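Local atomic coordinates of nitrate transport protein (Xanthomonas axonopodis pv. citri, PDB entry 3KSX), a protein that probably captures alkanesulfonates in the periplasm for an uptake transporter, and binds the sulfonate MOPS. Residues L50-F55 and Q230-L235; E27-I33 and R57-V63. One frame throughout, in Å; residues are numbered along the deposited sequence.

Contact 1 (L50-F55 and Q230-L235)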
ATOM      1  N   LEU A  50      17.223  -1.359 -11.714  1.00 29.37           N
ATOM      2  CA  LEU A  50      17.348  -2.837 -11.614  1.00 29.74           C
ATOM      3  C   LEU A  50      16.666  -3.565 -12.764  1.00 29.54           C
ATOM      4  O   LEU A  50      17.171  -4.583 -13.282  1.00 30.68           O
ATOM      5  CB  LEU A  50      16.758  -3.342 -10.291  1.00 30.46           C
ATOM      6  CG  LEU A  50      17.412  -2.767  -8.998  1.00 33.39           C
ATOM      7  CD1 LEU A  50      16.899  -3.470  -7.747  1.00 32.86           C
ATOM      8  CD2 LEU A  50      18.932  -2.977  -9.122  1.00 34.71           C
ATOM      9  N   LEU A  51      15.515  -3.054 -13.146  1.00 28.18           N
ATOM     10  CA  LEU A  51      14.707  -3.704 -14.175  1.00 27.92           C
ATOM     11  C   LEU A  51      15.392  -3.456 -15.506  1.00 28.80           C
ATOM     12  O   LEU A  51      15.461  -4.357 -16.323  1.00 27.13           O
ATOM     13  CB  LEU A  51      13.269  -3.113 -14.191  1.00 27.83           C
ATOM     14  CG  LEU A  51      12.410  -3.529 -12.989  1.00 27.31           C
ATOM     15  CD1 LEU A  51      11.017  -3.063 -13.179  1.00 29.86           C
ATOM     16  CD2 LEU A  51      12.428  -5.044 -12.757  1.00 29.78           C
ATOM     17  N   GLU A  52      15.866  -2.226 -15.704  1.00 29.67           N
ATOM     18  CA  GLU A  52      16.517  -1.834 -16.967  1.00 30.35           C
ATOM     19  C   GLU A  52      17.760  -2.641 -17.143  1.00 31.21           C
ATOM     20  O   GLU A  52      17.974  -3.214 -18.204  1.00 33.69           O
ATOM     21  CB  GLU A  52      16.848  -0.356 -17.003  1.00 30.27           C
ATOM     22  CG  GLU A  52      15.623   0.533 -16.980  1.00 30.61           C
ATOM     23  CD  GLU A  52      15.082   0.830 -15.561  1.00 32.16           C
ATOM     24  OE1 GLU A  52      15.486   0.189 -14.570  1.00 30.54           O
ATOM     25  OE2 GLU A  52      14.245   1.729 -15.440  1.00 35.22           O
ATOM     26  N   GLN A  53      18.520  -2.812 -16.086  1.00 31.71           N
ATOM     27  CA  GLN A  53      19.668  -3.702 -16.151  1.00 33.83           C
ATOM     28  C   GLN A  53      19.324  -5.152 -16.502  1.00 33.93           C
ATOM     29  O   GLN A  53      20.033  -5.793 -17.281  1.00 34.72           O
ATOM     30  CB  GLN A  53      20.385  -3.730 -14.811  1.00 33.31           C
ATOM     31  CG  GLN A  53      20.936  -2.401 -14.375  1.00 39.57           C
ATOM     32  CD  GLN A  53      21.826  -2.611 -13.185  1.00 44.20           C
ATOM     33  OE1 GLN A  53      22.622  -3.542 -13.190  1.00 45.45           O
ATOM     34  NE2 GLN A  53      21.647  -1.820 -12.138  1.00 44.90           N
ATOM     35  N   ARG A  54      18.225  -5.670 -15.955  1.00 33.13           N
ATOM     36  CA  ARG A  54      17.803  -7.046 -16.202  1.00 32.17           C
ATOM     37  C   ARG A  54      17.170  -7.287 -17.615  1.00 32.36           C
ATOM     38  O   ARG A  54      17.290  -8.367 -18.223  1.00 31.09           O
ATOM     39  CB  ARG A  54      16.823  -7.458 -15.083  1.00 32.26           C
ATOM     40  CG  ARG A  54      16.321  -8.921 -15.203  1.00 37.40           C
ATOM     41  CD  ARG A  54      16.831  -9.787 -14.060  1.00 46.03           C
ATOM     42  NE  ARG A  54      16.449 -11.219 -14.140  1.00 52.56           N
ATOM     43  CZ  ARG A  54      15.603 -11.854 -13.296  1.00 56.86           C
ATOM     44  NH1 ARG A  54      14.990 -11.190 -12.310  1.00 55.01           N
ATOM     45  NH2 ARG A  54      15.352 -13.171 -13.440  1.00 57.18           N
ATOM     46  N   PHE A  55      16.509  -6.291 -18.148  1.00 31.68           N
ATOM     47  CA  PHE A  55      15.700  -6.487 -19.329  1.00 32.78           C
ATOM     48  C   PHE A  55      16.036  -5.399 -20.359  1.00 32.57           C
ATOM     49  O   PHE A  55      15.236  -4.506 -20.614  1.00 33.04           O
ATOM     50  CB  PHE A  55      14.240  -6.386 -18.915  1.00 33.51           C
ATOM     51  CG  PHE A  55      13.825  -7.421 -17.886  1.00 34.21           C
ATOM     52  CD1 PHE A  55      13.702  -8.779 -18.246  1.00 37.20           C
ATOM     53  CD2 PHE A  55      13.514  -7.022 -16.576  1.00 35.65           C
ATOM     54  CE1 PHE A  55      13.286  -9.709 -17.301  1.00 38.30           C
ATOM     55  CE2 PHE A  55      13.129  -7.929 -15.644  1.00 34.08           C
ATOM     56  CZ  PHE A  55      13.001  -9.282 -16.011  1.00 40.28           C
ATOM     57  N   GLN A 230      10.053 -13.056 -13.567  1.00 29.65           N
ATOM     58  CA  GLN A 230      11.395 -12.500 -13.455  1.00 29.95           C
ATOM     59  C   GLN A 230      11.377 -11.097 -12.936  1.00 29.03           C
ATOM     60  O   GLN A 230      12.248 -10.743 -12.129  1.00 30.28           O
ATOM     61  CB  GLN A 230      12.108 -12.539 -14.785  1.00 29.64           C
ATOM     62  CG  GLN A 230      12.651 -13.932 -15.036  1.00 38.63           C
ATOM     63  CD  GLN A 230      12.593 -14.280 -16.477  1.00 44.88           C
ATOM     64  OE1 GLN A 230      12.910 -13.453 -17.344  1.00 49.22           O
ATOM     65  NE2 GLN A 230      12.144 -15.502 -16.772  1.00 51.10           N
ATOM     66  N   VAL A 231      10.398 -10.275 -13.363  1.00 27.22           N
ATOM     67  CA  VAL A 231      10.192  -8.931 -12.793  1.00 26.90           C
ATOM     68  C   VAL A 231      10.039  -9.007 -11.267  1.00 26.84           C
ATOM     69  O   VAL A 231      10.751  -8.290 -10.534  1.00 26.35           O
ATOM     70  CB  VAL A 231       8.982  -8.215 -13.453  1.00 26.61           C
ATOM     71  CG1 VAL A 231       8.669  -6.922 -12.744  1.00 29.65           C
ATOM     72  CG2 VAL A 231       9.290  -7.885 -14.960  1.00 26.43           C
ATOM     73  N   MET A 232       9.131  -9.875 -10.815  1.00 26.66           N
ATOM     74  CA  MET A 232       8.864 -10.061  -9.379  1.00 29.29           C
ATOM     75  C   MET A 232      10.145 -10.476  -8.711  1.00 28.46           C
ATOM     76  O   MET A 232      10.464  -9.970  -7.641  1.00 30.78           O
ATOM     77  CB  MET A 232       7.884 -11.170  -9.066  1.00 26.87           C
ATOM     78  CG  MET A 232       6.445 -11.023  -9.578  1.00 34.90           C
ATOM     79  SD  MET A 232       5.682  -9.584  -8.841  1.00 39.90           S
ATOM     80  CE  MET A 232       5.975  -8.242 -10.035  1.00 38.10           C
ATOM     81  N   GLY A 233      10.886 -11.397  -9.346  1.00 31.20           N
ATOM     82  CA  GLY A 233      12.245 -11.766  -8.851  1.00 32.57           C
ATOM     83  C   GLY A 233      13.173 -10.610  -8.559  1.00 34.27           C
ATOM     84  O   GLY A 233      13.859 -10.598  -7.561  1.00 33.24           O
ATOM     85  N   THR A 234      13.211  -9.631  -9.456  1.00 35.33           N
ATOM     86  CA  THR A 234      14.099  -8.495  -9.338  1.00 36.06           C
ATOM     87  C   THR A 234      13.559  -7.526  -8.292  1.00 35.96           C
ATOM     88  O   THR A 234      14.321  -6.911  -7.527  1.00 37.32           O
ATOM     89  CB  THR A 234      14.300  -7.806 -10.753  1.00 36.50           C
ATOM     90  OG1 THR A 234      14.883  -8.754 -11.620  1.00 38.16           O
ATOM     91  CG2 THR A 234      15.231  -6.609 -10.712  1.00 36.53           C
ATOM     92  N   LEU A 235      12.242  -7.407  -8.205  1.00 35.67           N
ATOM     93  CA  LEU A 235      11.699  -6.537  -7.181  1.00 35.63           C
ATOM     94  C   LEU A 235      11.884  -7.163  -5.782  1.00 36.28           C
ATOM     95  O   LEU A 235      11.960  -6.443  -4.753  1.00 35.99           O
ATOM     96  CB  LEU A 235      10.227  -6.226  -7.485  1.00 35.11           C
ATOM     97  CG  LEU A 235       9.969  -5.469  -8.786  1.00 32.66           C
ATOM     98  CD1 LEU A 235       8.535  -5.127  -8.850  1.00 31.51           C
ATOM     99  CD2 LEU A 235      10.820  -4.172  -8.780  1.00 29.48           C
TER
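With chi1 at -178°, Arg54 swings CG to the far side from its backbone N, and a bend at chi2 carries the guanidinium across to Thr234 and Gln230. The first torsion of Thr234 (-61°) sends its two branches to different partners: OG1 goes to the arginine, CG2 to the leucines. NH1 of Arg54 donates to OG1 of Thr234 at 2.5 Å, with OG1 almost in the guanidinium plane; a length that short makes the exact geometry doubtful. Over one face of the guanidinium lies CB of Gln230, 3.4 Å above the plane and offset toward the rim. Phe55 reaches the same turn of helix 225-244: its CZ meets Gln230 CB at 3.6 Å with that carbon near the ring plane, while CE2 touches Val231 CG2 at 3.9 Å. CG of Arg54 lies over one face of the Phe55 ring, offset toward its rim, and both side chains touch Gln230 CB. On the other branch of Thr234, CG2 sits 3.6 Å from Leu50 CB and 3.8 Å from Leu51 CD2, an apolar patch next to the polar one. The two helix axes approach to 10.1 Å at 133°, so this is an oblique helix-helix packing, polar at its rim and hydrophobic beneath. Helix 50-54 thus lies against helix 225-244. Leu51 also reaches Ile60 and Trp62 of strand 59-65, Phe55 stacks edge-to-face with Phe227, and Leu235 touches Leu42 and Ala45 of helix 40-48 and Phe214 of strand 212-217.

Contact 2 (E27-I33 and R57-V63); sequences EPAQLRI and RTKITWV
Gln30-Ile33 and Lys59-Val63 begin the two parallel strands 30-36 and 59-65 of a beta-alpha-beta crossover, linked through helices 40-48 and 50-54; strand order 2-1-3-5-4 in this sheet fits a type II periplasmic binding protein lobe. The strand directions differ by 12°. Backbone bonds form a regular parallel ladder through odd-numbered residues, from Lys59 N to Ala29 O (3.0 Å) up to Val63 N to Ile33 O (2.9 Å). Before the ladder, Thr58 OG1 donates to Pro28 O at 2.8 Å, in the carbonyl plane. The charged contact is a salt bridge from Arg57 NH2 to Glu27 OE1 at 2.7 Å; the arginine nitrogen comes from above the carboxylate plane. On the face of Gln30 and Thr61, the extended glutamine runs alongside Lys59, and its NE2 donates to Thr61 OG1 at 3.2 Å. Val63 CG2 lies over one face of the Arg32 guanidinium, whose NE is bound to Ser79 O. On the other face, Leu31 CB meets Ile60 CD1, and Ile33 runs beside Trp62. There CG2 of Ile33 makes a CH-pi contact 4.0 Å from the centroid of the six-membered ring of Trp62, 15° off its normal, while Ile33 CD1 reaches CZ3 at 3.9 Å.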
ATOM      1  N   GLU A  27      10.552 -11.073 -25.102  1.00 51.05           N
ATOM      2  CA  GLU A  27      10.155 -10.379 -23.872  1.00 47.82           C
ATOM      3  C   GLU A  27       9.379  -9.167 -24.385  1.00 45.14           C
ATOM      4  O   GLU A  27       9.472  -8.827 -25.563  1.00 45.08           O
ATOM      5  CB  GLU A  27      11.374  -9.911 -23.076  1.00 47.95           C
ATOM      6  CG  GLU A  27      12.506 -10.912 -23.041  1.00 51.07           C
ATOM      7  CD  GLU A  27      13.639 -10.470 -22.141  1.00 54.50           C
ATOM      8  OE1 GLU A  27      14.318  -9.476 -22.477  1.00 55.29           O
ATOM      9  OE2 GLU A  27      13.849 -11.131 -21.104  1.00 54.00           O
ATOM     10  N   PRO A  28       8.586  -8.517 -23.537  1.00 41.97           N
ATOM     11  CA  PRO A  28       7.743  -7.479 -24.123  1.00 40.03           C
ATOM     12  C   PRO A  28       8.499  -6.255 -24.607  1.00 38.16           C
ATOM     13  O   PRO A  28       9.636  -6.019 -24.187  1.00 37.13           O
ATOM     14  CB  PRO A  28       6.819  -7.098 -22.975  1.00 40.31           C
ATOM     15  CG  PRO A  28       7.583  -7.514 -21.791  1.00 39.69           C
ATOM     16  CD  PRO A  28       8.266  -8.737 -22.127  1.00 41.05           C
ATOM     17  N   ALA A  29       7.850  -5.483 -25.484  1.00 36.15           N
ATOM     18  CA  ALA A  29       8.414  -4.232 -25.983  1.00 34.72           C
ATOM     19  C   ALA A  29       8.507  -3.209 -24.837  1.00 34.33           C
ATOM     20  O   ALA A  29       9.457  -2.409 -24.776  1.00 31.51           O
ATOM     21  CB  ALA A  29       7.543  -3.664 -27.066  1.00 34.88           C
ATOM     22  N   GLN A  30       7.536  -3.255 -23.919  1.00 33.10           N
ATOM     23  CA  GLN A  30       7.430  -2.203 -22.927  1.00 31.68           C
ATOM     24  C   GLN A  30       6.820  -2.770 -21.614  1.00 31.07           C
ATOM     25  O   GLN A  30       6.004  -3.713 -21.645  1.00 30.40           O
ATOM     26  CB  GLN A  30       6.546  -1.060 -23.462  1.00 33.45           C
ATOM     27  CG  GLN A  30       6.677   0.173 -22.550  1.00 39.71           C
ATOM     28  CD  GLN A  30       5.843   1.395 -22.969  1.00 44.18           C
ATOM     29  OE1 GLN A  30       4.816   1.274 -23.645  1.00 46.82           O
ATOM     30  NE2 GLN A  30       6.274   2.574 -22.518  1.00 46.86           N
ATOM     31  N   LEU A  31       7.225  -2.191 -20.482  1.00 28.85           N
ATOM     32  CA  LEU A  31       6.594  -2.476 -19.192  1.00 27.51           C
ATOM     33  C   LEU A  31       6.323  -1.120 -18.577  1.00 27.17           C
ATOM     34  O   LEU A  31       7.278  -0.426 -18.185  1.00 27.78           O
ATOM     35  CB  LEU A  31       7.546  -3.270 -18.294  1.00 27.30           C
ATOM     36  CG  LEU A  31       7.094  -3.333 -16.807  1.00 26.72           C
ATOM     37  CD1 LEU A  31       5.665  -3.921 -16.660  1.00 25.33           C
ATOM     38  CD2 LEU A  31       8.087  -4.111 -16.013  1.00 23.92           C
ATOM     39  N   ARG A  32       5.052  -0.714 -18.506  1.00 24.97           N
ATOM     40  CA  ARG A  32       4.680   0.511 -17.845  1.00 23.99           C
ATOM     41  C   ARG A  32       4.205   0.060 -16.466  1.00 23.27           C
ATOM     42  O   ARG A  32       3.170  -0.632 -16.386  1.00 21.16           O
ATOM     43  CB  ARG A  32       3.510   1.218 -18.577  1.00 24.29           C
ATOM     44  CG  ARG A  32       3.939   1.905 -19.904  1.00 25.70           C
ATOM     45  CD  ARG A  32       2.864   2.802 -20.611  1.00 30.68           C
ATOM     46  NE  ARG A  32       2.156   3.658 -19.694  1.00 29.75           N
ATOM     47  CZ  ARG A  32       2.411   4.924 -19.326  1.00 29.95           C
ATOM     48  NH1 ARG A  32       3.426   5.616 -19.769  1.00 31.73           N
ATOM     49  NH2 ARG A  32       1.567   5.526 -18.462  1.00 34.31           N
ATOM     50  N   ILE A  33       5.051   0.308 -15.446  1.00 22.19           N
ATOM     51  CA  ILE A  33       4.830  -0.233 -14.089  1.00 22.50           C
ATOM     52  C   ILE A  33       4.477   0.885 -13.098  1.00 22.17           C
ATOM     53  O   ILE A  33       5.122   1.935 -13.055  1.00 23.17           O
ATOM     54  CB  ILE A  33       6.004  -1.124 -13.668  1.00 23.78           C
ATOM     55  CG1 ILE A  33       5.974  -1.493 -12.215  1.00 24.14           C
ATOM     56  CG2 ILE A  33       7.361  -0.444 -14.003  1.00 23.25           C
ATOM     57  CD1 ILE A  33       7.058  -2.511 -11.807  1.00 25.34           C
ATOM     58  N   ARG A  57      16.154  -5.264 -23.540  1.00 33.35           N
ATOM     59  CA  ARG A  57      15.281  -5.173 -24.705  1.00 34.57           C
ATOM     60  C   ARG A  57      13.831  -4.685 -24.403  1.00 34.64           C
ATOM     61  O   ARG A  57      12.961  -4.684 -25.274  1.00 36.12           O
ATOM     62  CB  ARG A  57      15.270  -6.531 -25.376  1.00 35.95           C
ATOM     63  CG  ARG A  57      16.639  -6.949 -25.967  1.00 38.07           C
ATOM     64  CD  ARG A  57      16.664  -8.461 -26.188  1.00 47.67           C
ATOM     65  NE  ARG A  57      16.372  -9.237 -24.952  1.00 53.74           N
ATOM     66  CZ  ARG A  57      17.273  -9.565 -23.998  1.00 56.44           C
ATOM     67  NH1 ARG A  57      18.551  -9.193 -24.093  1.00 55.45           N
ATOM     68  NH2 ARG A  57      16.908 -10.261 -22.915  1.00 55.84           N
ATOM     69  N   THR A  58      13.589  -4.268 -23.159  1.00 32.33           N
ATOM     70  CA  THR A  58      12.277  -3.819 -22.721  1.00 29.50           C
ATOM     71  C   THR A  58      12.367  -2.367 -22.235  1.00 28.97           C
ATOM     72  O   THR A  58      13.233  -2.005 -21.430  1.00 29.10           O
ATOM     73  CB  THR A  58      11.738  -4.766 -21.628  1.00 30.08           C
ATOM     74  OG1 THR A  58      11.638  -6.088 -22.162  1.00 28.30           O
ATOM     75  CG2 THR A  58      10.329  -4.354 -21.205  1.00 29.80           C
ATOM     76  N   LYS A  59      11.510  -1.507 -22.756  1.00 28.44           N
ATOM     77  CA  LYS A  59      11.473  -0.115 -22.318  1.00 28.90           C
ATOM     78  C   LYS A  59      10.717  -0.157 -20.986  1.00 30.28           C
ATOM     79  O   LYS A  59       9.549  -0.584 -20.969  1.00 30.79           O
ATOM     80  CB  LYS A  59      10.659   0.724 -23.329  1.00 29.56           C
ATOM     81  CG  LYS A  59      10.566   2.220 -23.026  1.00 34.92           C
ATOM     82  CD  LYS A  59       9.426   2.905 -23.869  1.00 43.00           C
ATOM     83  CE  LYS A  59       9.440   4.426 -23.866  1.00 49.27           C
ATOM     84  NZ  LYS A  59       8.513   5.138 -22.850  1.00 53.80           N
ATOM     85  N   ILE A  60      11.368   0.270 -19.914  1.00 29.53           N
ATOM     86  CA  ILE A  60      10.728   0.286 -18.597  1.00 29.13           C
ATOM     87  C   ILE A  60      10.349   1.690 -18.315  1.00 30.08           C
ATOM     88  O   ILE A  60      11.199   2.587 -18.354  1.00 28.73           O
ATOM     89  CB  ILE A  60      11.724  -0.123 -17.490  1.00 31.36           C
ATOM     90  CG1 ILE A  60      12.450  -1.450 -17.819  1.00 29.33           C
ATOM     91  CG2 ILE A  60      11.041  -0.233 -16.125  1.00 29.22           C
ATOM     92  CD1 ILE A  60      11.669  -2.674 -17.800  1.00 29.04           C
ATOM     93  N   THR A  61       9.072   1.895 -18.006  1.00 29.37           N
ATOM     94  CA  THR A  61       8.556   3.185 -17.671  1.00 26.77           C
ATOM     95  C   THR A  61       7.818   3.122 -16.289  1.00 28.17           C
ATOM     96  O   THR A  61       6.712   2.512 -16.166  1.00 26.51           O
ATOM     97  CB  THR A  61       7.514   3.593 -18.699  1.00 28.92           C
ATOM     98  OG1 THR A  61       8.088   3.562 -20.018  1.00 32.63           O
ATOM     99  CG2 THR A  61       7.001   4.995 -18.408  1.00 27.30           C
ATOM    100  N   TRP A  62       8.409   3.796 -15.297  1.00 27.91           N
ATOM    101  CA  TRP A  62       7.814   3.854 -13.947  1.00 27.33           C
ATOM    102  C   TRP A  62       6.852   5.001 -13.904  1.00 27.24           C
ATOM    103  O   TRP A  62       7.169   6.099 -14.353  1.00 29.07           O
ATOM    104  CB  TRP A  62       8.906   4.110 -12.917  1.00 27.02           C
ATOM    105  CG  TRP A  62       9.812   2.983 -12.683  1.00 27.76           C
ATOM    106  CD1 TRP A  62      10.979   2.725 -13.371  1.00 27.56           C
ATOM    107  CD2 TRP A  62       9.638   1.875 -11.778  1.00 28.96           C
ATOM    108  NE1 TRP A  62      11.559   1.572 -12.897  1.00 25.60           N
ATOM    109  CE2 TRP A  62      10.760   1.030 -11.930  1.00 29.90           C
ATOM    110  CE3 TRP A  62       8.695   1.558 -10.794  1.00 27.00           C
ATOM    111  CZ2 TRP A  62      10.935  -0.138 -11.174  1.00 25.06           C
ATOM    112  CZ3 TRP A  62       8.854   0.414 -10.051  1.00 32.75           C
ATOM    113  CH2 TRP A  62       9.985  -0.442 -10.250  1.00 29.73           C
ATOM    114  N   VAL A  63       5.693   4.797 -13.308  1.00 24.61           N
ATOM    115  CA  VAL A  63       4.663   5.817 -13.274  1.00 24.33           C
ATOM    116  C   VAL A  63       4.208   5.909 -11.811  1.00 24.55           C
ATOM    117  O   VAL A  63       3.684   4.953 -11.259  1.00 24.33           O
ATOM    118  CB  VAL A  63       3.445   5.450 -14.206  1.00 25.87           C
ATOM    119  CG1 VAL A  63       2.300   6.454 -14.035  1.00 24.08           C
ATOM    120  CG2 VAL A  63       3.852   5.250 -15.697  1.00 24.00           C
TER

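How the contacts relate
Contact 1 and contact 2 have centres 11 Å apart and their segments alternate along the chain, helix 50-54 being the element before strand 59-65 within the crossover. They meet directly: Leu51 CD1 packs at 3.5 Å from Trp62 CZ2, Glu52 OE2 lies 3.7 Å from Ile60 CB, and Phe55 CD1 is 3.7 Å from Glu27 OE2. Helix 225-244 joins them a second time, because its Val231 also touches Leu31, and its Phe227 meets Leu31, Pro28 and Thr58. Both centres lie on the same side of the chain's centre, about 20 and 22 Å from it, and both contacts belong to the packing of the lobe built round the sheet of strands 59-65, 30-36, 82-86, 212-217 and 100-106.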